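Local coordinates for protein alpha,alpha-trehalose-phosphate synthase (UDP-forming) (Burkholderia multivorans, PDB 5UOF) that is a family 20 glycosyltransferase built on the GT-B fold, in which two Rossmann-like domains face each other, at residues Val247-Arg252 with Glu351-Met356; Ala357-Ser362 with Lys379-Ser384. All blocks are in the same frame, centred on the assembly; numbering follows the deposited sequence.

Contact 1. Residues Val247-Arg252 with Glu351-Met356; sequences VQYGAR and ERNLLM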
ATOM      1  N   VAL A 247     -31.542  23.162  -9.409  1.00 14.53           N
ATOM      2  CA  VAL A 247     -32.921  23.654  -9.397  1.00 15.21           C
ATOM      3  C   VAL A 247     -33.390  23.960 -10.811  1.00 15.93           C
ATOM      4  O   VAL A 247     -34.528  23.658 -11.186  1.00 21.00           O
ATOM      5  CB  VAL A 247     -33.031  24.898  -8.494  1.00 18.19           C
ATOM      6  CG1 VAL A 247     -34.379  25.628  -8.710  1.00 18.53           C
ATOM      7  CG2 VAL A 247     -32.844  24.486  -7.035  1.00 19.18           C
ATOM      8  N   GLN A 248     -32.514  24.561 -11.616  1.00 18.62           N
ATOM      9  CA  GLN A 248     -32.866  24.948 -12.982  0.61 22.95           C
ATOM     10  C   GLN A 248     -33.247  23.743 -13.828  1.00 21.42           C
ATOM     11  O   GLN A 248     -34.081  23.851 -14.740  1.00 22.59           O
ATOM     12  CB  GLN A 248     -31.701  25.689 -13.637  0.61 23.37           C
ATOM     13  CG  GLN A 248     -31.562  27.153 -13.234  0.61 26.99           C
ATOM     14  CD  GLN A 248     -30.274  27.780 -13.750  0.61 34.22           C
ATOM     15  OE1 GLN A 248     -29.432  27.104 -14.351  0.61 38.05           O
ATOM     16  NE2 GLN A 248     -30.111  29.075 -13.508  0.61 33.98           N
ATOM     17  N   TYR A 249     -32.651  22.588 -13.542  1.00 17.09           N
ATOM     18  CA  TYR A 249     -32.937  21.344 -14.243  1.00 15.87           C
ATOM     19  C   TYR A 249     -33.992  20.495 -13.544  1.00 18.46           C
ATOM     20  O   TYR A 249     -34.212  19.348 -13.939  1.00 16.31           O
ATOM     21  CB  TYR A 249     -31.654  20.532 -14.411  1.00 15.84           C
ATOM     22  CG  TYR A 249     -30.915  20.877 -15.678  1.00 17.82           C
ATOM     23  CD1 TYR A 249     -30.593  22.193 -15.974  1.00 22.00           C
ATOM     24  CD2 TYR A 249     -30.569  19.892 -16.587  1.00 25.44           C
ATOM     25  CE1 TYR A 249     -29.927  22.519 -17.147  1.00 26.33           C
ATOM     26  CE2 TYR A 249     -29.905  20.207 -17.762  1.00 24.74           C
ATOM     27  CZ  TYR A 249     -29.590  21.519 -18.036  1.00 31.01           C
ATOM     28  OH  TYR A 249     -28.925  21.833 -19.202  1.00 41.67           O
ATOM     29  N   GLY A 250     -34.657  21.029 -12.517  1.00 19.09           N
ATOM     30  CA  GLY A 250     -35.580  20.216 -11.745  1.00 16.33           C
ATOM     31  C   GLY A 250     -36.826  19.786 -12.491  1.00 17.02           C
ATOM     32  O   GLY A 250     -37.508  18.855 -12.049  1.00 20.49           O
ATOM     33  N   ALA A 251     -37.141  20.437 -13.609  1.00 16.24           N
ATOM     34  CA  ALA A 251     -38.341  20.123 -14.369  1.00 18.77           C
ATOM     35  C   ALA A 251     -38.051  19.344 -15.646  1.00 18.94           C
ATOM     36  O   ALA A 251     -38.983  19.063 -16.405  1.00 21.50           O
ATOM     37  CB  ALA A 251     -39.100  21.410 -14.709  1.00 17.94           C
ATOM     38  N   ARG A 252     -36.788  19.008 -15.910  1.00 19.23           N
ATOM     39  CA  ARG A 252     -36.438  18.288 -17.129  1.00 20.15           C
ATOM     40  C   ARG A 252     -37.088  16.910 -17.148  1.00 22.57           C
ATOM     41  O   ARG A 252     -37.250  16.267 -16.111  1.00 19.78           O
ATOM     42  CB  ARG A 252     -34.921  18.143 -17.237  1.00 18.40           C
ATOM     43  CG  ARG A 252     -34.218  19.458 -17.475  1.00 21.81           C
ATOM     44  CD  ARG A 252     -34.705  20.107 -18.751  1.00 26.88           C
ATOM     45  NE  ARG A 252     -33.911  21.288 -19.049  1.00 39.85           N
ATOM     46  CZ  ARG A 252     -32.806  21.271 -19.786  1.00 38.93           C
ATOM     47  NH1 ARG A 252     -32.370  20.132 -20.315  1.00 42.03           N
ATOM     48  NH2 ARG A 252     -32.141  22.396 -19.993  1.00 35.72           N
ATOM     49  N   GLU A 351     -25.990  14.551 -18.967  1.00 15.64           N
ATOM     50  CA  GLU A 351     -25.648  15.958 -18.782  1.00 18.40           C
ATOM     51  C   GLU A 351     -25.333  16.254 -17.323  1.00 17.72           C
ATOM     52  O   GLU A 351     -26.015  15.773 -16.417  1.00 16.50           O
ATOM     53  CB  GLU A 351     -26.802  16.859 -19.207  1.00 24.11           C
ATOM     54  CG  GLU A 351     -26.956  17.118 -20.663  1.00 36.99           C
ATOM     55  CD  GLU A 351     -28.037  18.152 -20.885  1.00 40.15           C
ATOM     56  OE1 GLU A 351     -27.872  19.295 -20.403  1.00 39.24           O
ATOM     57  OE2 GLU A 351     -29.068  17.808 -21.493  1.00 47.56           O
ATOM     58  N   ARG A 352     -24.314  17.084 -17.112  1.00 18.32           N
ATOM     59  CA  ARG A 352     -23.864  17.380 -15.759  1.00 19.63           C
ATOM     60  C   ARG A 352     -24.983  17.969 -14.915  1.00 16.26           C
ATOM     61  O   ARG A 352     -25.170  17.574 -13.761  1.00 14.34           O
ATOM     62  CB  ARG A 352     -22.675  18.333 -15.811  1.00 22.83           C
ATOM     63  CG  ARG A 352     -22.224  18.851 -14.463  1.00 26.70           C
ATOM     64  CD  ARG A 352     -21.024  19.761 -14.660  1.00 32.13           C
ATOM     65  NE  ARG A 352     -20.651  20.459 -13.439  1.00 26.18           N
ATOM     66  CZ  ARG A 352     -19.889  19.936 -12.486  1.00 21.35           C
ATOM     67  NH1 ARG A 352     -19.420  18.698 -12.616  1.00 20.47           N
ATOM     68  NH2 ARG A 352     -19.595  20.652 -11.408  1.00 22.92           N
ATOM     69  N   ASN A 353     -25.745  18.911 -15.470  1.00 16.77           N
ATOM     70  CA  ASN A 353     -26.773  19.560 -14.660  1.00 18.11           C
ATOM     71  C   ASN A 353     -27.919  18.612 -14.341  1.00 19.63           C
ATOM     72  O   ASN A 353     -28.587  18.777 -13.311  1.00 17.95           O
ATOM     73  CB  ASN A 353     -27.284  20.812 -15.360  1.00 16.98           C
ATOM     74  CG  ASN A 353     -26.296  21.947 -15.290  1.00 24.19           C
ATOM     75  OD1 ASN A 353     -25.214  21.804 -14.715  1.00 21.73           O
ATOM     76  ND2 ASN A 353     -26.655  23.084 -15.870  1.00 24.94           N
ATOM     77  N   LEU A 354     -28.166  17.629 -15.211  1.00 15.95           N
ATOM     78  CA  LEU A 354     -29.126  16.579 -14.888  0.51 17.66           C
ATOM     79  C   LEU A 354     -28.670  15.771 -13.678  1.00 18.24           C
ATOM     80  O   LEU A 354     -29.472  15.468 -12.786  1.00 15.03           O
ATOM     81  CB  LEU A 354     -29.327  15.672 -16.104  0.51 18.77           C
ATOM     82  CG  LEU A 354     -30.613  14.858 -16.206  0.51 19.30           C
ATOM     83  CD1 LEU A 354     -31.823  15.780 -16.300  0.51 19.54           C
ATOM     84  CD2 LEU A 354     -30.555  13.917 -17.398  0.51 17.24           C
ATOM     85  N   LEU A 355     -27.381  15.399 -13.635  1.00 14.97           N
ATOM     86  CA  LEU A 355     -26.864  14.681 -12.474  1.00 15.21           C
ATOM     87  C   LEU A 355     -27.079  15.484 -11.200  1.00 14.47           C
ATOM     88  O   LEU A 355     -27.419  14.917 -10.154  1.00 12.24           O
ATOM     89  CB  LEU A 355     -25.373  14.366 -12.640  1.00 16.31           C
ATOM     90  CG  LEU A 355     -24.948  13.382 -13.729  1.00 26.76           C
ATOM     91  CD1 LEU A 355     -23.441  13.164 -13.662  1.00 24.59           C
ATOM     92  CD2 LEU A 355     -25.690  12.059 -13.595  1.00 23.18           C
ATOM     93  N   MET A 356     -26.872  16.803 -11.262  1.00 14.83           N
ATOM     94  CA  MET A 356     -27.091  17.616 -10.070  1.00 13.82           C
ATOM     95  C   MET A 356     -28.554  17.560  -9.641  1.00 12.45           C
ATOM     96  O   MET A 356     -28.856  17.453  -8.444  1.00 13.16           O
ATOM     97  CB  MET A 356     -26.651  19.066 -10.306  1.00 11.09           C
ATOM     98  CG  MET A 356     -25.201  19.228 -10.835  1.00 16.01           C
ATOM     99  SD  MET A 356     -23.971  18.400  -9.795  1.00 15.88           S
ATOM    100  CE  MET A 356     -22.538  18.433 -10.863  1.00 26.48           C
TER

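Contact 2. Residues Ala357-Ser362 with Lys379-Ser384; sequences AFFRMS and KEYVAS. With NA (sodium ion), chain C.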
ATOM      1  N   ALA A 357     -29.477  17.608 -10.610  1.00 10.59           N
ATOM      2  CA  ALA A 357     -30.894  17.462 -10.283  1.00 11.72           C
ATOM      3  C   ALA A 357     -31.192  16.084  -9.694  1.00 15.46           C
ATOM      4  O   ALA A 357     -32.022  15.965  -8.782  1.00 15.08           O
ATOM      5  CB  ALA A 357     -31.756  17.730 -11.521  1.00 12.91           C
ATOM      6  N   PHE A 358     -30.529  15.030 -10.193  1.00 10.74           N
ATOM      7  CA  PHE A 358     -30.690  13.716  -9.570  1.00 12.97           C
ATOM      8  C   PHE A 358     -30.165  13.735  -8.141  1.00 12.11           C
ATOM      9  O   PHE A 358     -30.779  13.157  -7.236  1.00 11.97           O
ATOM     10  CB  PHE A 358     -29.948  12.624 -10.350  1.00 11.02           C
ATOM     11  CG  PHE A 358     -30.417  12.416 -11.766  1.00 14.05           C
ATOM     12  CD1 PHE A 358     -31.675  12.801 -12.186  1.00 16.01           C
ATOM     13  CD2 PHE A 358     -29.567  11.796 -12.679  1.00 17.07           C
ATOM     14  CE1 PHE A 358     -32.079  12.583 -13.506  1.00 19.16           C
ATOM     15  CE2 PHE A 358     -29.957  11.577 -13.983  1.00 17.37           C
ATOM     16  CZ  PHE A 358     -31.210  11.979 -14.405  1.00 17.99           C
ATOM     17  N   PHE A 359     -28.994  14.350  -7.930  1.00 13.14           N
ATOM     18  CA  PHE A 359     -28.470  14.459  -6.573  1.00 13.20           C
ATOM     19  C   PHE A 359     -29.459  15.182  -5.672  1.00 11.78           C
ATOM     20  O   PHE A 359     -29.695  14.771  -4.530  1.00 12.60           O
ATOM     21  CB  PHE A 359     -27.139  15.219  -6.564  1.00 10.49           C
ATOM     22  CG  PHE A 359     -25.993  14.494  -7.219  1.00 10.95           C
ATOM     23  CD1 PHE A 359     -26.011  13.122  -7.391  1.00  9.54           C
ATOM     24  CD2 PHE A 359     -24.885  15.213  -7.662  1.00  9.72           C
ATOM     25  CE1 PHE A 359     -24.933  12.471  -7.986  1.00 11.87           C
ATOM     26  CE2 PHE A 359     -23.814  14.574  -8.250  1.00 13.50           C
ATOM     27  CZ  PHE A 359     -23.837  13.204  -8.423  1.00 16.69           C
ATOM     28  N   ARG A 360     -30.037  16.273  -6.160  1.00 10.27           N
ATOM     29  CA  ARG A 360     -30.933  17.037  -5.299  1.00 12.57           C
ATOM     30  C   ARG A 360     -32.154  16.210  -4.908  1.00 12.31           C
ATOM     31  O   ARG A 360     -32.616  16.281  -3.766  1.00 13.70           O
ATOM     32  CB  ARG A 360     -31.356  18.336  -5.981  1.00 11.13           C
ATOM     33  CG  ARG A 360     -32.138  19.295  -5.048  1.00  9.47           C
ATOM     34  CD  ARG A 360     -32.282  20.648  -5.743  1.00 13.65           C
ATOM     35  NE  ARG A 360     -32.875  21.727  -4.935  1.00 14.49           N
ATOM     36  CZ  ARG A 360     -32.175  22.670  -4.298  1.00 16.67           C
ATOM     37  NH1 ARG A 360     -30.847  22.666  -4.325  1.00 10.18           N
ATOM     38  NH2 ARG A 360     -32.806  23.641  -3.644  1.00 14.94           N
ATOM     39  N   MET A 361     -32.682  15.409  -5.841  1.00 11.38           N
ATOM     40  CA  MET A 361     -33.853  14.564  -5.594  0.69 15.31           C
ATOM     41  C   MET A 361     -33.555  13.484  -4.568  1.00 13.56           C
ATOM     42  O   MET A 361     -34.436  13.071  -3.807  1.00 15.76           O
ATOM     43  CB  MET A 361     -34.300  13.904  -6.903  0.69 13.62           C
ATOM     44  CG  MET A 361     -35.473  12.944  -6.778  0.69 20.53           C
ATOM     45  SD  MET A 361     -35.856  12.033  -8.295  0.69 23.79           S
ATOM     46  CE  MET A 361     -35.147  13.123  -9.515  0.69 27.24           C
ATOM     47  N   SER A 362     -32.320  13.000  -4.561  1.00 11.69           N
ATOM     48  CA  SER A 362     -31.973  11.835  -3.762  1.00 15.11           C
ATOM     49  C   SER A 362     -31.893  12.166  -2.272  1.00 15.95           C
ATOM     50  O   SER A 362     -31.779  13.318  -1.856  1.00 15.03           O
ATOM     51  CB  SER A 362     -30.641  11.271  -4.226  1.00 15.41           C
ATOM     52  OG  SER A 362     -29.602  12.110  -3.768  1.00 14.51           O
ATOM     53  N   LYS A 379     -18.430  16.466  -3.393  1.00  8.95           N
ATOM     54  CA  LYS A 379     -18.685  17.885  -3.178  1.00  7.95           C
ATOM     55  C   LYS A 379     -19.899  18.345  -3.976  1.00 12.89           C
ATOM     56  O   LYS A 379     -20.721  19.130  -3.475  1.00 12.62           O
ATOM     57  CB  LYS A 379     -17.434  18.697  -3.548  1.00 11.40           C
ATOM     58  CG  LYS A 379     -16.201  18.300  -2.704  1.00 12.73           C
ATOM     59  CD  LYS A 379     -15.046  19.270  -2.869  1.00 11.71           C
ATOM     60  CE  LYS A 379     -13.925  18.975  -1.838  1.00 12.83           C
ATOM     61  NZ  LYS A 379     -12.778  19.948  -1.931  1.00 12.29           N
ATOM     62  N   GLU A 380     -20.020  17.865  -5.218  1.00 10.79           N
ATOM     63  CA  GLU A 380     -21.185  18.169  -6.048  1.00 12.78           C
ATOM     64  C   GLU A 380     -22.466  17.655  -5.412  1.00 12.56           C
ATOM     65  O   GLU A 380     -23.517  18.311  -5.499  1.00 12.10           O
ATOM     66  CB  GLU A 380     -21.024  17.551  -7.434  1.00 10.84           C
ATOM     67  CG  GLU A 380     -19.910  18.184  -8.247  1.00 10.52           C
ATOM     68  CD  GLU A 380     -19.433  17.303  -9.392  1.00 19.59           C
ATOM     69  OE1 GLU A 380     -20.010  16.221  -9.606  1.00 17.42           O
ATOM     70  OE2 GLU A 380     -18.481  17.706 -10.088  1.00 19.36           O
ATOM     71  N   TYR A 381     -22.402  16.477  -4.780  1.00 11.99           N
ATOM     72  CA  TYR A 381     -23.585  15.938  -4.121  1.00 11.01           C
ATOM     73  C   TYR A 381     -24.086  16.895  -3.042  1.00 11.14           C
ATOM     74  O   TYR A 381     -25.270  17.255  -3.012  1.00 10.18           O
ATOM     75  CB  TYR A 381     -23.290  14.550  -3.524  1.00  7.87           C
ATOM     76  CG  TYR A 381     -24.560  14.011  -2.930  1.00 11.14           C
ATOM     77  CD1 TYR A 381     -25.512  13.411  -3.739  1.00 13.57           C
ATOM     78  CD2 TYR A 381     -24.849  14.196  -1.579  1.00 12.75           C
ATOM     79  CE1 TYR A 381     -26.716  12.975  -3.215  1.00 13.97           C
ATOM     80  CE2 TYR A 381     -26.047  13.743  -1.036  1.00  9.80           C
ATOM     81  CZ  TYR A 381     -26.982  13.143  -1.870  1.00 10.91           C
ATOM     82  OH  TYR A 381     -28.188  12.724  -1.358  1.00 12.47           O
ATOM     83  N   VAL A 382     -23.193  17.329  -2.152  1.00 10.49           N
ATOM     84  CA  VAL A 382     -23.591  18.252  -1.086  1.00 10.34           C
ATOM     85  C   VAL A 382     -24.124  19.546  -1.685  1.00 11.57           C
ATOM     86  O   VAL A 382     -25.187  20.049  -1.297  1.00 11.98           O
ATOM     87  CB  VAL A 382     -22.401  18.519  -0.147  1.00 12.67           C
ATOM     88  CG1 VAL A 382     -22.723  19.633   0.856  1.00 12.99           C
ATOM     89  CG2 VAL A 382     -21.990  17.235   0.578  1.00 10.80           C
ATOM     90  N   ALA A 383     -23.384  20.104  -2.650  1.00 11.53           N
ATOM     91  CA  ALA A 383     -23.770  21.399  -3.208  1.00  9.52           C
ATOM     92  C   ALA A 383     -25.150  21.358  -3.855  1.00 15.05           C
ATOM     93  O   ALA A 383     -25.828  22.391  -3.945  1.00 15.16           O
ATOM     94  CB  ALA A 383     -22.720  21.858  -4.225  1.00 13.48           C
ATOM     95  N   SER A 384     -25.581  20.187  -4.321  1.00 10.02           N
ATOM     96  CA  SER A 384     -26.860  20.076  -5.008  1.00 11.20           C
ATOM     97  C   SER A 384     -28.056  20.066  -4.057  1.00 13.21           C
ATOM     98  O   SER A 384     -29.189  20.236  -4.517  1.00 11.59           O
ATOM     99  CB  SER A 384     -26.877  18.799  -5.862  1.00 11.10           C
ATOM    100  OG  SER A 384     -25.914  18.858  -6.902  1.00 13.27           O
TER
HETATM  101 NA    NA C 501     -31.824  15.605  -1.642  1.00 14.93          NA
HETATM  102  O   HOH W   1     -32.565  17.878  -1.161  1.00 14.35           O
HETATM  103  O   HOH W   2     -33.100  15.020   0.469  1.00 21.41           O

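Contact 1. Residues Val247-Arg252 with Glu351-Met356
The ring of Y249 carries a group on each face and one at its edge: N353 CB lies over the centre of one face, R252 CZ sits 3.6 Å above the plane of the other, toward the rim, and E351 OE1 reaches the edge in plane. The contact joins the turn after helix 239-248 to the first turn of helix 352-361, at the surface of the Rossmann-like domain with the six-stranded parallel sheet. The CH-pi contact from N353 is 3.4 Å from CB to the Y249 centroid, only 1° off the ring normal. Y249 to R252 forms a type I turn, and R252 folds back over the other face, its chain bent at chi2 (-59°), which places CD. Y249 OH donates to E351 OE1 at 3.0 Å, nearly along the C-O bond, with ring and carboxylate planes 87° apart. R252 NH1 and E351 OE2 are opposite charges 4.2 Å apart, beyond salt-bridge distance. The backbone of helix 352-361 also approaches the ring obliquely, L354 N lying 3.6 Å from Y249 CD2. The perpendicular amide of N353 brings ND2 to 3.6 Å from Y249 CE1.

Contact 2. Residues Ala357-Ser362 with Lys379-Ser384
Helix segments 357-361 and 379-384 cross with a signed angle of -65°, their axes 8.3 Å apart at closest approach, and F359 and Y381 meet in this buried crossing. Their rings form an offset edge-to-face pair: the edge of Y381 is turned toward the face of F359, the centroids are 5.5 Å apart and the planes stand at 63°. Y381 CD1 comes to 3.7 Å from F359 CG, with F359 CB and CD1 equally near, and Y381 CB lies over that face of F359. S384 closes the crossing, its CB packed against F359 CB while its OG sits in plane at the phenyl edge and donates to E380 O.

Y381 OH donates to S362 OG at 2.9 Å, and S362 OG donates to F359 O at 2.8 Å. The serine hydroxyl is thus held as acceptor and donor at once, in the crowded position between its backbone N and carbonyl carbon (chi1 75°). R360, extended from CG to NE, lies across the carbonyl of S384: NH1 donates to S384 O at 2.9 Å from above the carbonyl plane, and CB, CG and CD of R360 run close to the same oxygen.

The C-terminal end of helix 352-361 supplies R360 O to a sodium ion at 2.4 Å, and S362, just after it, supplies S362 O at 2.3 Å; two waters and Q385 OE1 complete the ligands in the model, while Q385 NE2 bonds to F359 O and Y381 O. Helix 352-361 links strands 343-346 and 364-367 of the parallel sheet; strand 364-367, helix 376-384 and neighbouring strand 392-396 make a beta-alpha-beta crossover. This is helix-on-helix packing within a Rossmann-like GT-B domain, with a sodium site at the C-terminal end of helix 352-361.

Helix 352-361 serves both contacts in series: its first turn takes part in contact 1, its last in contact 2, and the two centres are 10 Å apart. They touch directly. R352 NH1 forms a salt bridge with E380 OE2 at 2.9 Å, tying the start of helix 352-361 to helix 376-384, and M356 CB packs on S384 OG at 3.5 Å. V247 of helix 239-248, in contact 1, packs on R360 of contact 2, V247 CG2 3.4 Å from R360 CZ. The sodium ion belongs to contact 2 through the carbonyls of R360 and S362; the side chain of Y249 is about 14 Å from it, so contact 1 takes no direct part in the metal site.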